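Local structure of N-methyltransferase (Streptoalloteichus sp. ATCC 53650, 5BSZ) at residues K28-V41 with G59-D71. The protein probably transfers a methyl group from S-adenosylmethionine to the amino group of a deoxysugar, consistent with a role in making kedarcidin. Numbering follows the deposited sequence.
Sequences KDFAAEAEWVRRVV and GEHLAHLVEHFPD. With SAH (S-adenosyl-L-homocysteine), chain B.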
loop_
_atom_site.group_PDB
_atom_site.type_symbol
_atom_site.label_atom_id
_atom_site.label_comp_id
_atom_site.label_asym_id
_atom_site.label_seq_id
_atom_site.Cartn_x
_atom_site.Cartn_y
_atom_site.Cartn_z
ATOM N N LYS A 28 21.617 -19.663 -4.436
ATOM C CA LYS A 28 22.084 -19.716 -5.809
ATOM C C LYS A 28 23.529 -20.160 -5.862
ATOM O O LYS A 28 24.366 -19.620 -5.141
ATOM C CB LYS A 28 21.967 -18.336 -6.444
ATOM C CG LYS A 28 22.429 -18.314 -7.890
ATOM C CD LYS A 28 21.826 -17.110 -8.580
ATOM C CE LYS A 28 22.301 -17.030 -10.008
ATOM N NZ LYS A 28 21.488 -17.931 -10.869
ATOM N N ASP A 29 23.834 -21.081 -6.769
ATOM C CA ASP A 29 25.170 -21.635 -6.875
ATOM C C ASP A 29 25.976 -20.897 -7.946
ATOM O O ASP A 29 26.044 -21.290 -9.129
ATOM C CB ASP A 29 25.083 -23.122 -7.166
ATOM C CG ASP A 29 26.358 -23.835 -6.865
ATOM O OD1 ASP A 29 26.290 -25.068 -6.793
ATOM O OD2 ASP A 29 27.414 -23.185 -6.697
ATOM N N PHE A 30 26.567 -19.790 -7.518
ATOM C CA PHE A 30 27.284 -18.944 -8.453
ATOM C C PHE A 30 28.445 -19.744 -9.006
ATOM O O PHE A 30 28.752 -19.699 -10.195
ATOM C CB PHE A 30 27.730 -17.687 -7.727
ATOM C CG PHE A 30 26.633 -16.682 -7.596
ATOM C CD1 PHE A 30 26.346 -15.818 -8.645
ATOM C CD2 PHE A 30 25.888 -16.602 -6.439
ATOM C CE1 PHE A 30 25.314 -14.896 -8.544
ATOM C CE2 PHE A 30 24.865 -15.674 -6.322
ATOM C CZ PHE A 30 24.558 -14.834 -7.390
ATOM N N ALA A 31 29.048 -20.533 -8.123
ATOM C CA ALA A 31 30.178 -21.389 -8.469
ATOM C C ALA A 31 29.869 -22.389 -9.579
ATOM O O ALA A 31 30.622 -22.472 -10.567
ATOM C CB ALA A 31 30.700 -22.084 -7.215
ATOM N N ALA A 32 28.758 -23.113 -9.443
ATOM C CA ALA A 32 28.330 -24.078 -10.452
ATOM C C ALA A 32 28.132 -23.361 -11.772
ATOM O O ALA A 32 28.508 -23.866 -12.805
ATOM C CB ALA A 32 26.991 -24.742 -10.101
ATOM N N GLU A 33 27.467 -22.220 -11.732
ATOM C CA GLU A 33 27.098 -21.518 -12.962
ATOM C C GLU A 33 28.342 -20.930 -13.646
ATOM O O GLU A 33 28.469 -21.056 -14.857
ATOM C CB GLU A 33 26.007 -20.470 -12.695
ATOM C CG GLU A 33 24.690 -21.022 -12.143
ATOM C CD GLU A 33 23.646 -19.972 -11.772
ATOM O OE1 GLU A 33 24.010 -18.807 -11.509
ATOM O OE2 GLU A 33 22.445 -20.330 -11.677
ATOM N N ALA A 34 29.237 -20.308 -12.875
ATOM C CA ALA A 34 30.517 -19.863 -13.422
ATOM C C ALA A 34 31.259 -21.019 -14.087
ATOM O O ALA A 34 31.852 -20.884 -15.152
ATOM C CB ALA A 34 31.348 -19.216 -12.346
ATOM N N GLU A 35 31.186 -22.186 -13.458
ATOM C CA GLU A 35 31.768 -23.398 -14.023
ATOM C C GLU A 35 31.185 -23.797 -15.368
ATOM O O GLU A 35 31.948 -24.183 -16.301
ATOM C CB GLU A 35 31.728 -24.527 -12.967
ATOM C CG GLU A 35 32.235 -25.894 -13.404
ATOM C CD GLU A 35 33.638 -25.861 -13.972
ATOM O OE1 GLU A 35 33.914 -26.707 -14.864
ATOM O OE2 GLU A 35 34.425 -24.927 -13.646
ATOM N N TRP A 36 29.851 -23.732 -15.514
ATOM C CA TRP A 36 29.304 -23.945 -16.860
ATOM C C TRP A 36 30.000 -23.106 -17.917
ATOM O O TRP A 36 30.363 -23.585 -18.987
ATOM C CB TRP A 36 27.827 -23.608 -17.006
ATOM C CG TRP A 36 26.893 -24.264 -16.055
ATOM C CD1 TRP A 36 27.058 -25.460 -15.415
ATOM C CD2 TRP A 36 25.619 -23.746 -15.639
ATOM N NE1 TRP A 36 25.972 -25.700 -14.589
ATOM C CE2 TRP A 36 25.061 -24.688 -14.737
ATOM C CE3 TRP A 36 24.890 -22.592 -15.954
ATOM C CZ2 TRP A 36 23.816 -24.507 -14.145
ATOM C CZ3 TRP A 36 23.635 -22.413 -15.354
ATOM C CH2 TRP A 36 23.117 -23.368 -14.476
ATOM N N VAL A 37 30.117 -21.814 -17.638
ATOM C CA VAL A 37 30.678 -20.875 -18.602
ATOM C C VAL A 37 32.147 -21.259 -18.889
ATOM O O VAL A 37 32.538 -21.397 -20.046
ATOM C CB VAL A 37 30.631 -19.419 -18.063
ATOM C CG1 VAL A 37 31.334 -18.471 -19.047
ATOM C CG2 VAL A 37 29.181 -18.971 -17.844
ATOM N N ARG A 38 32.936 -21.445 -17.842
ATOM C CA ARG A 38 34.364 -21.748 -17.974
ATOM C C ARG A 38 34.568 -22.972 -18.889
ATOM O O ARG A 38 35.356 -22.976 -19.842
ATOM C CB ARG A 38 34.992 -22.000 -16.591
ATOM C CG ARG A 38 36.471 -22.432 -16.658
ATOM C CD ARG A 38 36.971 -23.103 -15.379
ATOM N NE ARG A 38 36.519 -24.485 -15.408
ATOM C CZ ARG A 38 37.066 -25.434 -16.180
ATOM N NH1 ARG A 38 38.184 -25.209 -16.875
ATOM N NH2 ARG A 38 36.502 -26.636 -16.208
ATOM N N ARG A 39 33.788 -24.005 -18.602
ATOM C CA ARG A 39 33.899 -25.302 -19.260
ATOM C C ARG A 39 33.523 -25.213 -20.718
ATOM O O ARG A 39 34.267 -25.682 -21.588
ATOM C CB ARG A 39 33.017 -26.322 -18.528
ATOM C CG ARG A 39 33.034 -27.740 -19.056
ATOM C CD ARG A 39 31.900 -28.560 -18.444
ATOM N NE ARG A 39 31.186 -29.244 -19.518
ATOM C CZ ARG A 39 30.575 -30.415 -19.408
ATOM N NH1 ARG A 39 29.974 -30.935 -20.469
ATOM N NH2 ARG A 39 30.542 -31.054 -18.248
ATOM N N VAL A 40 32.363 -24.625 -21.017
ATOM C CA VAL A 40 31.894 -24.526 -22.389
ATOM C C VAL A 40 32.845 -23.640 -23.236
ATOM O O VAL A 40 33.090 -23.881 -24.416
ATOM C CB VAL A 40 30.458 -23.931 -22.409
ATOM C CG1 VAL A 40 30.105 -23.470 -23.793
ATOM C CG2 VAL A 40 29.421 -24.936 -21.907
ATOM N N VAL A 41 33.350 -22.560 -22.648
ATOM C CA VAL A 41 34.321 -21.679 -23.316
ATOM C C VAL A 41 35.684 -22.402 -23.559
ATOM O O VAL A 41 36.195 -22.402 -24.671
ATOM C CB VAL A 41 34.540 -20.393 -22.483
ATOM C CG1 VAL A 41 35.752 -19.591 -22.988
ATOM C CG2 VAL A 41 33.276 -19.521 -22.567
ATOM N N GLY A 59 27.914 -8.723 -9.825
ATOM C CA GLY A 59 29.268 -9.108 -10.200
ATOM C C GLY A 59 29.763 -10.397 -9.556
ATOM O O GLY A 59 30.946 -10.756 -9.648
ATOM N N GLU A 60 28.851 -11.141 -8.940
ATOM C CA GLU A 60 29.278 -12.331 -8.271
ATOM C C GLU A 60 29.778 -13.449 -9.178
ATOM O O GLU A 60 30.752 -14.140 -8.822
ATOM C CB GLU A 60 28.205 -12.802 -7.298
ATOM C CG GLU A 60 28.683 -14.000 -6.523
ATOM C CD GLU A 60 29.405 -13.588 -5.252
ATOM O OE1 GLU A 60 29.693 -14.498 -4.450
ATOM O OE2 GLU A 60 29.635 -12.376 -5.047
ATOM N N HIS A 61 29.143 -13.663 -10.331
ATOM C CA HIS A 61 29.685 -14.628 -11.257
ATOM C C HIS A 61 31.098 -14.169 -11.701
ATOM O O HIS A 61 32.005 -14.987 -11.837
ATOM C CB HIS A 61 28.829 -14.813 -12.511
ATOM C CG HIS A 61 27.522 -15.520 -12.274
ATOM N ND1 HIS A 61 26.317 -14.857 -12.173
ATOM C CD2 HIS A 61 27.233 -16.841 -12.158
ATOM C CE1 HIS A 61 25.352 -15.742 -11.966
ATOM N NE2 HIS A 61 25.871 -16.954 -11.995
ATOM N N LEU A 62 31.263 -12.887 -11.991
ATOM C CA LEU A 62 32.592 -12.389 -12.390
ATOM C C LEU A 62 33.679 -12.680 -11.332
ATOM O O LEU A 62 34.836 -12.981 -11.669
ATOM C CB LEU A 62 32.516 -10.873 -12.710
ATOM C CG LEU A 62 31.981 -10.470 -14.069
ATOM C CD1 LEU A 62 31.758 -8.953 -14.130
ATOM C CD2 LEU A 62 32.965 -10.967 -15.105
ATOM N N ALA A 63 33.297 -12.603 -10.062
ATOM C CA ALA A 63 34.224 -12.868 -8.962
ATOM C C ALA A 63 34.711 -14.303 -9.015
ATOM O O ALA A 63 35.884 -14.568 -8.735
ATOM C CB ALA A 63 33.596 -12.522 -7.612
ATOM N N HIS A 64 33.850 -15.232 -9.437
ATOM C CA HIS A 64 34.339 -16.564 -9.783
ATOM C C HIS A 64 35.115 -16.668 -11.070
ATOM O O HIS A 64 36.135 -17.355 -11.160
ATOM C CB HIS A 64 33.209 -17.605 -9.775
ATOM C CG HIS A 64 32.548 -17.724 -8.433
ATOM N ND1 HIS A 64 32.880 -18.698 -7.528
ATOM C CD2 HIS A 64 31.620 -16.952 -7.821
ATOM C CE1 HIS A 64 32.153 -18.556 -6.433
ATOM N NE2 HIS A 64 31.384 -17.496 -6.585
ATOM N N LEU A 65 34.635 -16.025 -12.104
ATOM C CA LEU A 65 35.238 -16.225 -13.390
ATOM C C LEU A 65 36.641 -15.602 -13.536
ATOM O O LEU A 65 37.448 -16.089 -14.322
ATOM C CB LEU A 65 34.293 -15.669 -14.417
ATOM C CG LEU A 65 33.087 -16.620 -14.646
ATOM C CD1 LEU A 65 31.981 -15.766 -15.229
ATOM C CD2 LEU A 65 33.364 -17.743 -15.615
ATOM N N VAL A 66 36.927 -14.549 -12.784
ATOM C CA VAL A 66 38.119 -13.784 -13.023
ATOM C C VAL A 66 39.387 -14.585 -12.753
ATOM O O VAL A 66 40.412 -14.251 -13.335
ATOM C CB VAL A 66 38.259 -12.444 -12.245
ATOM C CG1 VAL A 66 37.243 -11.420 -12.689
ATOM C CG2 VAL A 66 38.362 -12.654 -10.727
ATOM N N GLU A 67 39.351 -15.598 -11.893
ATOM C CA GLU A 67 40.539 -16.460 -11.707
ATOM C C GLU A 67 40.951 -17.095 -13.034
ATOM O O GLU A 67 42.139 -17.311 -13.350
ATOM C CB GLU A 67 40.244 -17.614 -10.744
ATOM C CG GLU A 67 39.163 -17.368 -9.707
ATOM C CD GLU A 67 39.127 -18.483 -8.672
ATOM O OE1 GLU A 67 38.560 -18.221 -7.595
ATOM O OE2 GLU A 67 39.674 -19.595 -8.918
ATOM N N HIS A 68 39.940 -17.409 -13.837
ATOM C CA HIS A 68 40.213 -18.116 -15.093
ATOM C C HIS A 68 40.338 -17.148 -16.239
ATOM O O HIS A 68 41.030 -17.429 -17.217
ATOM C CB HIS A 68 39.121 -19.183 -15.315
ATOM C CG HIS A 68 39.003 -20.119 -14.153
ATOM N ND1 HIS A 68 40.046 -20.943 -13.770
ATOM C CD2 HIS A 68 38.033 -20.279 -13.213
ATOM C CE1 HIS A 68 39.703 -21.606 -12.675
ATOM N NE2 HIS A 68 38.483 -21.234 -12.329
ATOM N N PHE A 69 39.627 -16.025 -16.138
ATOM C CA PHE A 69 39.522 -15.083 -17.233
ATOM C C PHE A 69 39.949 -13.737 -16.664
ATOM O O PHE A 69 39.116 -12.873 -16.402
ATOM C CB PHE A 69 38.107 -15.034 -17.808
ATOM C CG PHE A 69 37.643 -16.362 -18.340
ATOM C CD1 PHE A 69 38.043 -16.809 -19.583
ATOM C CD2 PHE A 69 36.811 -17.159 -17.575
ATOM C CE1 PHE A 69 37.613 -18.039 -20.054
ATOM C CE2 PHE A 69 36.372 -18.388 -18.022
ATOM C CZ PHE A 69 36.769 -18.836 -19.267
ATOM N N PRO A 70 41.260 -13.586 -16.396
ATOM C CA PRO A 70 41.724 -12.424 -15.621
ATOM C C PRO A 70 41.484 -11.081 -16.329
ATOM O O PRO A 70 41.483 -10.066 -15.668
ATOM C CB PRO A 70 43.226 -12.725 -15.409
ATOM C CG PRO A 70 43.613 -13.659 -16.537
ATOM C CD PRO A 70 42.366 -14.530 -16.658
ATOM N N ASP A 71 41.241 -11.048 -17.631
ATOM C CA ASP A 71 40.980 -9.763 -18.334
ATOM C C ASP A 71 39.441 -9.741 -18.570
ATOM O O ASP A 71 38.932 -10.207 -19.592
ATOM C CB ASP A 71 41.810 -9.719 -19.621
ATOM C CG ASP A 71 41.447 -8.599 -20.584
ATOM O OD1 ASP A 71 40.905 -7.558 -20.158
ATOM O OD2 ASP A 71 41.691 -8.762 -21.818
HETATM N N SAH B . 23.331 -12.099 -14.626
HETATM C CA SAH B . 23.038 -11.673 -13.206
HETATM C CB SAH B . 21.889 -10.652 -13.070
HETATM C CG SAH B . 20.518 -11.051 -12.581
HETATM S SD SAH B . 19.283 -9.806 -12.424
HETATM C C SAH B . 22.921 -12.955 -12.436
HETATM O O SAH B . 22.868 -14.066 -12.949
HETATM O OXT SAH B . 23.032 -12.915 -11.249
HETATM C "C5'" SAH B . 19.075 -9.112 -14.042
HETATM C "C4'" SAH B . 20.006 -7.896 -14.207
HETATM O "O4'" SAH B . 19.902 -7.357 -15.538
HETATM C "C3'" SAH B . 19.635 -6.729 -13.297
HETATM O "O3'" SAH B . 20.785 -6.420 -12.514
HETATM C "C2'" SAH B . 19.303 -5.537 -14.180
HETATM O "O2'" SAH B . 19.802 -4.285 -13.645
HETATM C "C1'" SAH B . 19.951 -5.940 -15.480
HETATM N N9 SAH B . 19.329 -5.378 -16.694
HETATM C C8 SAH B . 17.996 -5.241 -16.963
HETATM N N7 SAH B . 17.818 -4.659 -18.170
HETATM C C5 SAH B . 19.060 -4.390 -18.651
HETATM C C6 SAH B . 19.577 -3.766 -19.866
HETATM N N6 SAH B . 18.655 -3.346 -20.752
HETATM N N1 SAH B . 20.921 -3.705 -20.010
HETATM C C2 SAH B . 21.776 -4.119 -19.070
HETATM N N3 SAH B . 21.390 -4.709 -17.925
HETATM C C4 SAH B . 20.067 -4.867 -17.681
#
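H61 and F30 bury more surface than any other residues where helix 60-65 crosses helix 30-41 at -61°, and they illustrate how one aromatic pair can join two helices beside a cofactor. F30 points an edge at the face of H61 in a T-shaped stack, its CD1 lying over the middle of the imidazole, with ring centroids 4.7 Å apart. E60 crosses the phenyl ring at about a right angle, its CG set over one face 3.7 Å from the F30 centroid, while its carboxylate turns to K88. Replacing F30 by an alanine is likely to leave a gap between E60 CG and K28 CG, with the H61 face losing the edge that rests on it. H61 NE2 donates to E33 OE1, a bond of uncertain detail because that oxygen is less surely placed; as modelled, carboxylate and imidazole are nearly coplanar. Both helices belong to the Rossmann-like methyltransferase domain, and F69 and V37 reach its strand 50-54. Here the pair borders the S-adenosyl-L-homocysteine pocket: H61 CE1 comes within 3.2 Å of SAH O, near the ring plane. Farther along, R38 CG stands anti to the backbone N (chi1 176°), bringing CD over the face of H68, 3.8 Å from its centroid. The chain then bends at chi3 (80°), and the guanidinium meets E35 side-on in a salt bridge, NE to OE2 and NH2 to OE1.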